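Local coordinates for 1,3,6,8-tetrahydroxynaphthalene synthase (Streptomyces coelicolor, PDB 1U0M) that condenses five malonyl-CoA units into a linear pentaketide and cyclises it to 1,3,6,8-tetrahydroxynaphthalene, a melanin precursor, as a homodimeric type III polyketide synthase, at the interface of chains A and B. Residues are numbered along the deposited sequence; one frame, centred on the assembly and turned at random. Chains: chain A/B, putative polyketide synthase.

All three contacts belong to the two-fold interface of the homodimer. Contacts 1 and 2 are neighbours, with C-alpha centres about 8 Å apart. They share A:Phe117 and B:Phe239 and join into one mostly apolar patch. Contact 3 lies about 20 Å from contact 1 and 24 Å from contact 2. It is more polar and uses helix 122-129, which follows the loop of A:Phe117 in the chain. The centre of contact 1 is about 14 Å from the active-site A:Cys146, against 19 and 26 Å for contacts 2 and 3. Of the three, contact 1 lies closest to the catalytic cysteine.

Contact 1: the interface of chains A and B. Residues chain A 117, 142-143, 232, 239; chain B 117, 142-143, 232, 239.
The loop carrying A:Phe117 meets its twin at B:Phe117, the loop residues B:Ala142 and B:Gln143, and strands 230-235 and 238-243 of chain B through B:Tyr232 and B:Phe239. The same contacts recur with the chains exchanged. A:Phe117 holds CG anti to its backbone N (chi1 -174°), and its ring reaches into chain B. The two Phe117 side chains slide past each other in opposite directions. Their rings meet edge to face, with planes 69° apart and centroids 5.6 Å apart. A:Phe117 also sets a rim atom over one face of B:Phe239, CE1 standing 3.7 Å above that plane and away from the ring centre. B:Tyr232 CD1 comes to the edge of the A:Phe117 ring, in its plane, 3.9 Å from CE1. B:Phe239 CB in turn covers the centre of the B:Tyr232 ring, so the two strand residues brace each other. Elsewhere on the rim, A:Phe117 CE2 touches B:Gln143 CG at 3.7 Å. The B:Gln143 chain runs on extended and brings OE1 to 3.7 Å from A:Ala142 CB. An alanine at A:Phe117 would probably leave a gap beside B:Phe117 and over the face of B:Phe239, and leave both rings freer to turn. No polar bond crosses here; the patch is held by packing. In the fold it lies on the dimer axis. Residues 142-143 directly follow strand 137-141 and lead into the 3-10 helix 145-147 that bears the catalytic cysteine, A:Cys146.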
ATOM      1  N   PHE A 117       8.077  -3.348  -7.418  1.00 35.19           N
ATOM      2  CA  PHE A 117       8.030  -2.300  -6.438  1.00 32.59           C
ATOM      3  C   PHE A 117       8.619  -0.993  -6.892  1.00 31.12           C
ATOM      4  O   PHE A 117       9.750  -0.931  -7.360  1.00 32.69           O
ATOM      5  CB  PHE A 117       8.716  -2.750  -5.153  1.00 31.74           C
ATOM      6  CG  PHE A 117       8.587  -1.770  -4.050  1.00 29.01           C
ATOM      7  CD1 PHE A 117       9.544  -0.781  -3.868  1.00 29.81           C
ATOM      8  CD2 PHE A 117       7.467  -1.792  -3.217  1.00 29.80           C
ATOM      9  CE1 PHE A 117       9.389   0.168  -2.873  1.00 29.81           C
ATOM     10  CE2 PHE A 117       7.304  -0.839  -2.216  1.00 25.68           C
ATOM     11  CZ  PHE A 117       8.259   0.136  -2.043  1.00 28.67           C
ATOM     12  N   ALA A 142       0.600  -2.515  -2.237  1.00 34.00           N
ATOM     13  CA  ALA A 142       1.421  -3.564  -2.826  1.00 32.70           C
ATOM     14  C   ALA A 142       1.504  -4.827  -1.976  1.00 30.86           C
ATOM     15  O   ALA A 142       2.023  -5.829  -2.430  1.00 30.49           O
ATOM     16  CB  ALA A 142       2.827  -3.036  -3.087  1.00 29.85           C
ATOM     17  N   GLN A 143       0.959  -4.791  -0.768  1.00 32.69           N
ATOM     18  CA  GLN A 143       1.067  -5.930   0.133  1.00 31.98           C
ATOM     19  C   GLN A 143      -0.148  -6.819   0.373  1.00 34.50           C
ATOM     20  O   GLN A 143      -0.221  -7.471   1.411  1.00 37.35           O
ATOM     21  CB  GLN A 143       1.586  -5.427   1.473  1.00 33.18           C
ATOM     22  CG  GLN A 143       2.899  -4.680   1.371  1.00 33.12           C
ATOM     23  CD  GLN A 143       3.149  -3.774   2.555  1.00 33.64           C
ATOM     24  OE1 GLN A 143       2.546  -2.705   2.672  1.00 38.39           O
ATOM     25  NE2 GLN A 143       4.033  -4.195   3.447  1.00 32.20           N
ATOM     26  N   TYR A 232       5.570 -13.631   0.701  1.00 29.98           N
ATOM     27  CA  TYR A 232       6.768 -13.380  -0.068  1.00 31.04           C
ATOM     28  C   TYR A 232       8.013 -13.520   0.806  1.00 28.25           C
ATOM     29  O   TYR A 232       8.022 -13.083   1.943  1.00 29.90           O
ATOM     30  CB  TYR A 232       6.744 -11.943  -0.622  1.00 30.91           C
ATOM     31  CG  TYR A 232       6.186 -11.772  -2.015  1.00 25.85           C
ATOM     32  CD1 TYR A 232       5.755 -10.522  -2.451  1.00 27.68           C
ATOM     33  CD2 TYR A 232       6.119 -12.838  -2.904  1.00 25.34           C
ATOM     34  CE1 TYR A 232       5.276 -10.331  -3.739  1.00 27.31           C
ATOM     35  CE2 TYR A 232       5.638 -12.669  -4.198  1.00 24.18           C
ATOM     36  CZ  TYR A 232       5.222 -11.404  -4.612  1.00 29.58           C
ATOM     37  OH  TYR A 232       4.784 -11.196  -5.900  1.00 28.49           O
ATOM     38  N   PHE A 239      11.324 -11.070  -5.162  1.00 28.64           N
ATOM     39  CA  PHE A 239      10.255 -11.674  -4.395  1.00 29.86           C
ATOM     40  C   PHE A 239      10.073 -13.147  -4.712  1.00 29.94           C
ATOM     41  O   PHE A 239       9.835 -13.518  -5.867  1.00 30.07           O
ATOM     42  CB  PHE A 239       8.940 -10.922  -4.650  1.00 31.47           C
ATOM     43  CG  PHE A 239       9.008  -9.459  -4.319  1.00 35.12           C
ATOM     44  CD1 PHE A 239       9.793  -9.008  -3.258  1.00 36.17           C
ATOM     45  CD2 PHE A 239       8.275  -8.529  -5.051  1.00 37.04           C
ATOM     46  CE1 PHE A 239       9.846  -7.660  -2.936  1.00 37.87           C
ATOM     47  CE2 PHE A 239       8.320  -7.181  -4.736  1.00 34.68           C
ATOM     48  CZ  PHE A 239       9.106  -6.741  -3.677  1.00 36.38           C
TER
ATOM     49  N   PHE B 117      10.048  -4.336   3.173  1.00 32.39           N
ATOM     50  CA  PHE B 117       8.915  -4.878   2.464  1.00 30.75           C
ATOM     51  C   PHE B 117       8.520  -6.284   2.875  1.00 29.12           C
ATOM     52  O   PHE B 117       9.355  -7.185   2.953  1.00 28.19           O
ATOM     53  CB  PHE B 117       9.182  -4.837   0.958  1.00 29.86           C
ATOM     54  CG  PHE B 117       7.995  -5.215   0.138  1.00 27.98           C
ATOM     55  CD1 PHE B 117       7.741  -6.546  -0.178  1.00 28.66           C
ATOM     56  CD2 PHE B 117       7.096  -4.246  -0.278  1.00 29.10           C
ATOM     57  CE1 PHE B 117       6.608  -6.904  -0.895  1.00 27.73           C
ATOM     58  CE2 PHE B 117       5.952  -4.599  -1.001  1.00 29.63           C
ATOM     59  CZ  PHE B 117       5.710  -5.924  -1.309  1.00 27.88           C
ATOM     60  N   ALA B 142       2.964   1.185   1.327  1.00 33.59           N
ATOM     61  CA  ALA B 142       4.418   1.276   1.390  1.00 32.38           C
ATOM     62  C   ALA B 142       5.059   2.213   0.383  1.00 31.37           C
ATOM     63  O   ALA B 142       6.253   2.470   0.468  1.00 30.80           O
ATOM     64  CB  ALA B 142       5.020  -0.121   1.210  1.00 29.20           C
ATOM     65  N   GLN B 143       4.277   2.717  -0.561  1.00 31.03           N
ATOM     66  CA  GLN B 143       4.802   3.567  -1.627  1.00 32.99           C
ATOM     67  C   GLN B 143       4.541   5.076  -1.548  1.00 35.53           C
ATOM     68  O   GLN B 143       4.579   5.763  -2.575  1.00 35.35           O
ATOM     69  CB  GLN B 143       4.284   3.025  -2.965  1.00 33.27           C
ATOM     70  CG  GLN B 143       4.648   1.562  -3.183  1.00 31.80           C
ATOM     71  CD  GLN B 143       3.789   0.862  -4.228  1.00 31.16           C
ATOM     72  OE1 GLN B 143       2.621   0.517  -3.985  1.00 30.03           O
ATOM     73  NE2 GLN B 143       4.369   0.640  -5.394  1.00 28.00           N
ATOM     74  N   TYR B 232      12.701   5.937  -5.032  1.00 30.71           N
ATOM     75  CA  TYR B 232      13.570   4.825  -4.715  1.00 30.52           C
ATOM     76  C   TYR B 232      14.146   4.186  -5.979  1.00 29.94           C
ATOM     77  O   TYR B 232      13.469   4.082  -7.000  1.00 29.63           O
ATOM     78  CB  TYR B 232      12.779   3.728  -3.995  1.00 29.50           C
ATOM     79  CG  TYR B 232      12.820   3.732  -2.490  1.00 26.17           C
ATOM     80  CD1 TYR B 232      11.879   2.999  -1.770  1.00 29.98           C
ATOM     81  CD2 TYR B 232      13.796   4.426  -1.786  1.00 27.08           C
ATOM     82  CE1 TYR B 232      11.897   2.951  -0.391  1.00 29.71           C
ATOM     83  CE2 TYR B 232      13.835   4.384  -0.385  1.00 29.33           C
ATOM     84  CZ  TYR B 232      12.870   3.636   0.298  1.00 30.86           C
ATOM     85  OH  TYR B 232      12.856   3.568   1.667  1.00 31.71           O
ATOM     86  N   PHE B 239      16.605  -0.781  -1.264  1.00 27.65           N
ATOM     87  CA  PHE B 239      16.134   0.518  -1.716  1.00 28.66           C
ATOM     88  C   PHE B 239      17.170   1.627  -1.569  1.00 24.93           C
ATOM     89  O   PHE B 239      17.646   1.907  -0.470  1.00 22.91           O
ATOM     90  CB  PHE B 239      14.840   0.906  -0.972  1.00 26.82           C
ATOM     91  CG  PHE B 239      13.775  -0.153  -1.004  1.00 31.50           C
ATOM     92  CD1 PHE B 239      13.599  -0.955  -2.129  1.00 32.00           C
ATOM     93  CD2 PHE B 239      12.926  -0.341   0.085  1.00 30.88           C
ATOM     94  CE1 PHE B 239      12.593  -1.924  -2.159  1.00 30.25           C
ATOM     95  CE2 PHE B 239      11.926  -1.303   0.053  1.00 28.72           C
ATOM     96  CZ  PHE B 239      11.759  -2.092  -1.064  1.00 27.20           C
TER

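Contact 2: the interface of chains A and B. Residues chain A 73-74, 77, 117, 234-235; chain B 73, 234-235, 239.
B:Val234 holds CG1 anti to its backbone N (chi1 178°) and CG2 beside that N, and the two methyls thereby reach different partners in chain A. This is part of the dimer interface of a thiolase-fold enzyme of the chalcone/stilbene synthase family. B:Val234 CG1 touches the rim of A:Phe73 at CE1, 3.5 Å away. B:Val234 CG2 sits at the edge of the A:Phe117 ring, in its plane, 3.9 Å from CD1. A:Phe73, at the start of helix 73-99, also has CG anti to N (chi1 -175°), which carries its ring to the valine. A:Phe73 CE1 comes to 4.1 Å from B:Phe73 CE1, where the two side chains cross at about a right angle. Behind the valine, A:Asn77 grips the backbone of A:Phe117 twice. A:Phe117 N gives a nearly straight bond to A:Asn77 OD1 (2.9 Å, 174° at H), on a lone pair of the amide oxygen. A:Asn77 ND2 donates back to A:Phe117 O at 2.7 Å. The amide thus fixes the loop that B:Val234 packs against. Water 1 links A:Glu74 O to B:Val234 O. A:Glu74 and B:Lys235 lie side by side and point the same way, CD against CG at 3.7 Å. A:Glu74 OE2 and B:Lys235 NZ stay 4.5 Å apart, so any attraction is likely loose.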
ATOM      1  N   PHE A  73      17.107  -8.480  -9.880  1.00 29.97           N
ATOM      2  CA  PHE A  73      15.912  -7.768  -9.411  1.00 29.82           C
ATOM      3  C   PHE A  73      15.860  -6.332  -9.955  1.00 30.20           C
ATOM      4  O   PHE A  73      14.787  -5.831 -10.303  1.00 30.67           O
ATOM      5  CB  PHE A  73      15.925  -7.775  -7.871  1.00 26.33           C
ATOM      6  CG  PHE A  73      14.700  -7.190  -7.230  1.00 27.73           C
ATOM      7  CD1 PHE A  73      14.791  -6.603  -5.965  1.00 28.39           C
ATOM      8  CD2 PHE A  73      13.461  -7.241  -7.854  1.00 22.62           C
ATOM      9  CE1 PHE A  73      13.674  -6.078  -5.336  1.00 26.63           C
ATOM     10  CE2 PHE A  73      12.339  -6.715  -7.231  1.00 25.80           C
ATOM     11  CZ  PHE A  73      12.444  -6.132  -5.968  1.00 26.09           C
ATOM     12  N   GLU A  74      17.014  -5.666 -10.029  1.00 31.28           N
ATOM     13  CA  GLU A  74      17.063  -4.293 -10.545  1.00 30.72           C
ATOM     14  C   GLU A  74      16.581  -4.259 -11.998  1.00 31.50           C
ATOM     15  O   GLU A  74      15.705  -3.471 -12.341  1.00 32.49           O
ATOM     16  CB  GLU A  74      18.484  -3.710 -10.441  1.00 32.36           C
ATOM     17  CG  GLU A  74      18.629  -2.339 -11.117  1.00 33.00           C
ATOM     18  CD  GLU A  74      19.939  -1.611 -10.800  1.00 35.69           C
ATOM     19  OE1 GLU A  74      20.917  -2.264 -10.368  1.00 34.05           O
ATOM     20  OE2 GLU A  74      19.987  -0.372 -11.010  1.00 34.14           O
ATOM     21  N   ASN A  77      12.852  -5.287 -12.169  1.00 31.09           N
ATOM     22  CA  ASN A  77      11.972  -4.198 -11.767  1.00 32.33           C
ATOM     23  C   ASN A  77      11.936  -3.071 -12.808  1.00 33.16           C
ATOM     24  O   ASN A  77      10.940  -2.347 -12.915  1.00 29.65           O
ATOM     25  CB  ASN A  77      12.388  -3.658 -10.401  1.00 37.75           C
ATOM     26  CG  ASN A  77      11.219  -3.104  -9.627  1.00 40.80           C
ATOM     27  OD1 ASN A  77      10.341  -3.851  -9.192  1.00 40.83           O
ATOM     28  ND2 ASN A  77      11.184  -1.787  -9.464  1.00 43.24           N
ATOM     29  N   PHE A 117       8.077  -3.348  -7.418  1.00 35.19           N
ATOM     30  CA  PHE A 117       8.030  -2.300  -6.438  1.00 32.59           C
ATOM     31  C   PHE A 117       8.619  -0.993  -6.892  1.00 31.12           C
ATOM     32  O   PHE A 117       9.750  -0.931  -7.360  1.00 32.69           O
ATOM     33  CB  PHE A 117       8.716  -2.750  -5.153  1.00 31.74           C
ATOM     34  CG  PHE A 117       8.587  -1.770  -4.050  1.00 29.01           C
ATOM     35  CD1 PHE A 117       9.544  -0.781  -3.868  1.00 29.81           C
ATOM     36  CD2 PHE A 117       7.467  -1.792  -3.217  1.00 29.80           C
ATOM     37  CE1 PHE A 117       9.389   0.168  -2.873  1.00 29.81           C
ATOM     38  CE2 PHE A 117       7.304  -0.839  -2.216  1.00 25.68           C
ATOM     39  CZ  PHE A 117       8.259   0.136  -2.043  1.00 28.67           C
ATOM     40  N   VAL A 234      11.547 -12.058   0.789  1.00 29.63           N
ATOM     41  CA  VAL A 234      12.195 -10.954   0.067  1.00 29.55           C
ATOM     42  C   VAL A 234      13.716 -11.057   0.099  1.00 29.16           C
ATOM     43  O   VAL A 234      14.346 -10.821   1.130  1.00 29.00           O
ATOM     44  CB  VAL A 234      11.773  -9.598   0.645  1.00 31.24           C
ATOM     45  CG1 VAL A 234      12.452  -8.467  -0.129  1.00 28.25           C
ATOM     46  CG2 VAL A 234      10.241  -9.465   0.581  1.00 30.84           C
ATOM     47  N   LYS A 235      14.297 -11.377  -1.052  1.00 26.81           N
ATOM     48  CA  LYS A 235      15.738 -11.566  -1.173  1.00 26.24           C
ATOM     49  C   LYS A 235      16.408 -10.631  -2.173  1.00 27.84           C
ATOM     50  O   LYS A 235      15.761  -9.823  -2.830  1.00 26.18           O
ATOM     51  CB  LYS A 235      16.006 -13.008  -1.604  1.00 21.66           C
ATOM     52  CG  LYS A 235      15.399 -14.036  -0.673  1.00 27.33           C
ATOM     53  CD  LYS A 235      15.456 -15.422  -1.248  1.00 27.25           C
ATOM     54  CE  LYS A 235      14.877 -16.431  -0.257  1.00 29.14           C
ATOM     55  NZ  LYS A 235      15.138 -17.806  -0.716  1.00 31.05           N
TER
ATOM     56  N   PHE B  73      20.125  -7.446   1.329  1.00 34.55           N
ATOM     57  CA  PHE B  73      18.710  -7.077   1.421  1.00 33.24           C
ATOM     58  C   PHE B  73      17.923  -8.156   2.192  1.00 32.95           C
ATOM     59  O   PHE B  73      17.143  -7.833   3.084  1.00 34.67           O
ATOM     60  CB  PHE B  73      18.159  -6.898  -0.011  1.00 29.44           C
ATOM     61  CG  PHE B  73      16.769  -6.311  -0.088  1.00 25.31           C
ATOM     62  CD1 PHE B  73      15.988  -6.529  -1.224  1.00 24.81           C
ATOM     63  CD2 PHE B  73      16.250  -5.526   0.944  1.00 23.85           C
ATOM     64  CE1 PHE B  73      14.713  -5.979  -1.336  1.00 24.36           C
ATOM     65  CE2 PHE B  73      14.982  -4.971   0.848  1.00 22.10           C
ATOM     66  CZ  PHE B  73      14.202  -5.202  -0.311  1.00 22.80           C
ATOM     67  N   VAL B 234      15.333   0.621  -6.991  1.00 30.87           N
ATOM     68  CA  VAL B 234      15.192  -0.726  -6.431  1.00 29.61           C
ATOM     69  C   VAL B 234      16.226  -1.692  -7.008  1.00 29.89           C
ATOM     70  O   VAL B 234      16.146  -2.070  -8.174  1.00 30.03           O
ATOM     71  CB  VAL B 234      13.778  -1.277  -6.699  1.00 31.29           C
ATOM     72  CG1 VAL B 234      13.651  -2.705  -6.157  1.00 27.93           C
ATOM     73  CG2 VAL B 234      12.749  -0.364  -6.038  1.00 32.02           C
ATOM     74  N   LYS B 235      17.178  -2.110  -6.180  1.00 28.60           N
ATOM     75  CA  LYS B 235      18.254  -2.991  -6.626  1.00 28.03           C
ATOM     76  C   LYS B 235      18.390  -4.262  -5.791  1.00 27.30           C
ATOM     77  O   LYS B 235      17.672  -4.459  -4.820  1.00 28.42           O
ATOM     78  CB  LYS B 235      19.584  -2.220  -6.566  1.00 26.29           C
ATOM     79  CG  LYS B 235      19.514  -0.861  -7.238  1.00 29.78           C
ATOM     80  CD  LYS B 235      20.775  -0.064  -7.040  1.00 28.63           C
ATOM     81  CE  LYS B 235      20.808   1.125  -8.001  1.00 28.83           C
ATOM     82  NZ  LYS B 235      22.005   1.957  -7.770  1.00 30.01           N
ATOM     83  N   PHE B 239      16.605  -0.781  -1.264  1.00 27.65           N
ATOM     84  CA  PHE B 239      16.134   0.518  -1.716  1.00 28.66           C
ATOM     85  C   PHE B 239      17.170   1.627  -1.569  1.00 24.93           C
ATOM     86  O   PHE B 239      17.646   1.907  -0.470  1.00 22.91           O
ATOM     87  CB  PHE B 239      14.840   0.906  -0.972  1.00 26.82           C
ATOM     88  CG  PHE B 239      13.775  -0.153  -1.004  1.00 31.50           C
ATOM     89  CD1 PHE B 239      13.599  -0.955  -2.129  1.00 32.00           C
ATOM     90  CD2 PHE B 239      12.926  -0.341   0.085  1.00 30.88           C
ATOM     91  CE1 PHE B 239      12.593  -1.924  -2.159  1.00 30.25           C
ATOM     92  CE2 PHE B 239      11.926  -1.303   0.053  1.00 28.72           C
ATOM     93  CZ  PHE B 239      11.759  -2.092  -1.064  1.00 27.20           C
TER
HETATM   94  O   HOH W   1      14.923  -1.259 -10.717  1.00 44.68           O

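Contact 3: the interface of chains A and B. Residues chain A 124, 127-129, 134, 138; chain B 222, 224-225, 227, 344.
B:Leu222 and A:Asn128 bury the most surface here. B:Leu222 ends strand 218-222, and its backbone N donates to A:Ser134 O at 3.1 Å, nearly along the C=O axis (161° at the oxygen). The hydroxyl OG of A:Ser134 returns a weak bond to B:Leu222 O, so one serine meets both polar backbone atoms of the leucine. The leucine side chain, CG anti to N (chi1 -172°), spreads its two methyls between chain A groups. B:Leu222 CD1 lies 3.7 Å from A:Asn128 OD1. B:Leu222 CD2 lies 4.0 Å from A:Gln138 NE2, where the side chains cross at about a right angle. A:Asn128 points from helix 122-129 into the turn of chain B that holds B:Pro224, B:Lys225 and B:Glu227. Its amide meets the B:Glu227 carboxylate tip to tip, the planes stacked 8° apart, with A:Asn128 OD1 3.3 Å from B:Glu227 CD. The modelled turn of this amide is doubtful. A:Asn128 ND2 sits 2.6 Å from B:Lys225 N, and both are donors. A flipped amide would probably place oxygen there as acceptor and its NH2 near the carboxylate. Water 2, in the present model, joins A:Asn128 OD1 to B:Gly344 O. A:Ala124, one turn earlier on the helix, packs CB against the same carbonyl. In the fold, helix 122-129 of chain A lies against the end of strand 218-222 of chain B and the family's GFGPG loop, whose last glycine is B:Gly344, between strands 337-342 and 346-355.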
ATOM      1  N   ALA A 124       1.316   8.544  -9.391  1.00 41.30           N
ATOM      2  CA  ALA A 124       1.871   9.867  -9.639  1.00 40.22           C
ATOM      3  C   ALA A 124       2.096  10.107 -11.128  1.00 40.77           C
ATOM      4  O   ALA A 124       1.693  11.140 -11.665  1.00 39.86           O
ATOM      5  CB  ALA A 124       3.176  10.026  -8.896  1.00 39.20           C
ATOM      6  N   ILE A 127      -1.270  10.422 -12.989  1.00 49.55           N
ATOM      7  CA  ILE A 127      -1.947  11.701 -12.853  1.00 50.61           C
ATOM      8  C   ILE A 127      -1.308  12.694 -13.823  1.00 53.29           C
ATOM      9  O   ILE A 127      -2.008  13.438 -14.515  1.00 53.53           O
ATOM     10  CB  ILE A 127      -1.842  12.201 -11.401  1.00 49.91           C
ATOM     11  CG1 ILE A 127      -2.728  11.322 -10.524  1.00 46.29           C
ATOM     12  CG2 ILE A 127      -2.226  13.680 -11.303  1.00 49.24           C
ATOM     13  CD1 ILE A 127      -2.401  11.404  -9.069  1.00 47.12           C
ATOM     14  N   ASN A 128       0.022  12.676 -13.889  1.00 54.32           N
ATOM     15  CA  ASN A 128       0.774  13.555 -14.776  1.00 56.78           C
ATOM     16  C   ASN A 128       0.469  13.355 -16.257  1.00 58.45           C
ATOM     17  O   ASN A 128       0.227  14.316 -16.990  1.00 59.05           O
ATOM     18  CB  ASN A 128       2.278  13.346 -14.596  1.00 58.70           C
ATOM     19  CG  ASN A 128       2.883  14.279 -13.578  1.00 61.63           C
ATOM     20  OD1 ASN A 128       3.106  13.907 -12.429  1.00 62.83           O
ATOM     21  ND2 ASN A 128       3.153  15.508 -13.996  1.00 63.06           N
ATOM     22  N   GLU A 129       0.499  12.101 -16.697  1.00 59.24           N
ATOM     23  CA  GLU A 129       0.285  11.780 -18.101  1.00 60.43           C
ATOM     24  C   GLU A 129      -1.163  11.645 -18.531  1.00 59.04           C
ATOM     25  O   GLU A 129      -1.546  12.135 -19.586  1.00 58.94           O
ATOM     26  CB  GLU A 129       1.053  10.499 -18.457  1.00 62.82           C
ATOM     27  CG  GLU A 129       2.411  10.725 -19.141  1.00 65.54           C
ATOM     28  CD  GLU A 129       3.292  11.753 -18.438  1.00 67.00           C
ATOM     29  OE1 GLU A 129       3.680  12.741 -19.097  1.00 67.56           O
ATOM     30  OE2 GLU A 129       3.601  11.572 -17.238  1.00 68.37           O
ATOM     31  N   SER A 134      -5.248  17.173 -10.544  1.00 63.33           N
ATOM     32  CA  SER A 134      -4.027  17.403  -9.773  1.00 60.87           C
ATOM     33  C   SER A 134      -4.311  17.233  -8.273  1.00 58.43           C
ATOM     34  O   SER A 134      -3.424  17.410  -7.438  1.00 58.10           O
ATOM     35  CB  SER A 134      -3.497  18.810 -10.058  1.00 60.46           C
ATOM     36  OG  SER A 134      -2.121  18.915  -9.751  1.00 62.31           O
ATOM     37  N   GLN A 138      -4.138   9.281  -4.142  1.00 48.41           N
ATOM     38  CA  GLN A 138      -3.483   8.048  -4.558  1.00 45.68           C
ATOM     39  C   GLN A 138      -3.562   7.035  -3.415  1.00 45.01           C
ATOM     40  O   GLN A 138      -3.307   7.369  -2.259  1.00 43.29           O
ATOM     41  CB  GLN A 138      -2.017   8.330  -4.896  1.00 47.07           C
ATOM     42  CG  GLN A 138      -1.824   9.476  -5.864  1.00 44.95           C
ATOM     43  CD  GLN A 138      -0.495  10.162  -5.677  1.00 45.09           C
ATOM     44  OE1 GLN A 138       0.542   9.672  -6.118  1.00 46.03           O
ATOM     45  NE2 GLN A 138      -0.516  11.304  -4.997  1.00 44.04           N
TER
ATOM     46  N   LEU B 222      -0.805  17.053  -5.848  1.00 52.65           N
ATOM     47  CA  LEU B 222       0.348  16.435  -6.495  1.00 52.52           C
ATOM     48  C   LEU B 222       1.081  17.446  -7.365  1.00 51.66           C
ATOM     49  O   LEU B 222       0.561  17.857  -8.395  1.00 52.97           O
ATOM     50  CB  LEU B 222      -0.125  15.248  -7.349  1.00 52.96           C
ATOM     51  CG  LEU B 222       0.840  14.260  -8.029  1.00 54.12           C
ATOM     52  CD1 LEU B 222       1.532  14.912  -9.207  1.00 54.51           C
ATOM     53  CD2 LEU B 222       1.852  13.746  -7.014  1.00 54.34           C
ATOM     54  N   PRO B 224       2.990  18.738 -10.181  1.00 53.31           N
ATOM     55  CA  PRO B 224       3.216  18.249 -11.544  1.00 52.93           C
ATOM     56  C   PRO B 224       4.661  18.017 -11.938  1.00 52.63           C
ATOM     57  O   PRO B 224       5.550  18.788 -11.578  1.00 51.89           O
ATOM     58  CB  PRO B 224       2.573  19.329 -12.410  1.00 52.98           C
ATOM     59  CG  PRO B 224       1.472  19.841 -11.540  1.00 55.78           C
ATOM     60  CD  PRO B 224       2.160  19.954 -10.203  1.00 54.77           C
ATOM     61  N   LYS B 225       4.870  16.944 -12.692  1.00 52.83           N
ATOM     62  CA  LYS B 225       6.181  16.570 -13.211  1.00 53.00           C
ATOM     63  C   LYS B 225       7.328  16.559 -12.206  1.00 51.44           C
ATOM     64  O   LYS B 225       8.376  17.162 -12.445  1.00 52.94           O
ATOM     65  CB  LYS B 225       6.515  17.485 -14.386  1.00 55.49           C
ATOM     66  CG  LYS B 225       5.469  17.406 -15.485  1.00 59.67           C
ATOM     67  CD  LYS B 225       5.338  18.717 -16.247  1.00 63.80           C
ATOM     68  CE  LYS B 225       3.880  18.982 -16.610  1.00 64.21           C
ATOM     69  NZ  LYS B 225       3.692  20.310 -17.250  1.00 65.64           N
ATOM     70  N   GLU B 227       7.790  13.360 -10.393  1.00 41.86           N
ATOM     71  CA  GLU B 227       7.780  11.935 -10.040  1.00 41.57           C
ATOM     72  C   GLU B 227       9.119  11.348  -9.572  1.00 40.83           C
ATOM     73  O   GLU B 227       9.144  10.588  -8.605  1.00 39.27           O
ATOM     74  CB  GLU B 227       7.257  11.084 -11.212  1.00 42.40           C
ATOM     75  CG  GLU B 227       5.843  11.424 -11.682  1.00 45.33           C
ATOM     76  CD  GLU B 227       5.827  12.219 -12.989  1.00 46.52           C
ATOM     77  OE1 GLU B 227       6.366  13.345 -13.027  1.00 47.26           O
ATOM     78  OE2 GLU B 227       5.275  11.712 -13.988  1.00 47.66           O
ATOM     79  N   GLY B 344       6.245  11.844  -5.189  1.00 44.34           N
ATOM     80  CA  GLY B 344       5.099  12.213  -5.996  1.00 44.54           C
ATOM     81  C   GLY B 344       5.459  13.298  -6.994  1.00 44.49           C
ATOM     82  O   GLY B 344       5.425  13.052  -8.196  1.00 44.59           O
TER
HETATM   83  O   HOH W   2       4.745  14.821 -10.219  1.00 35.88           O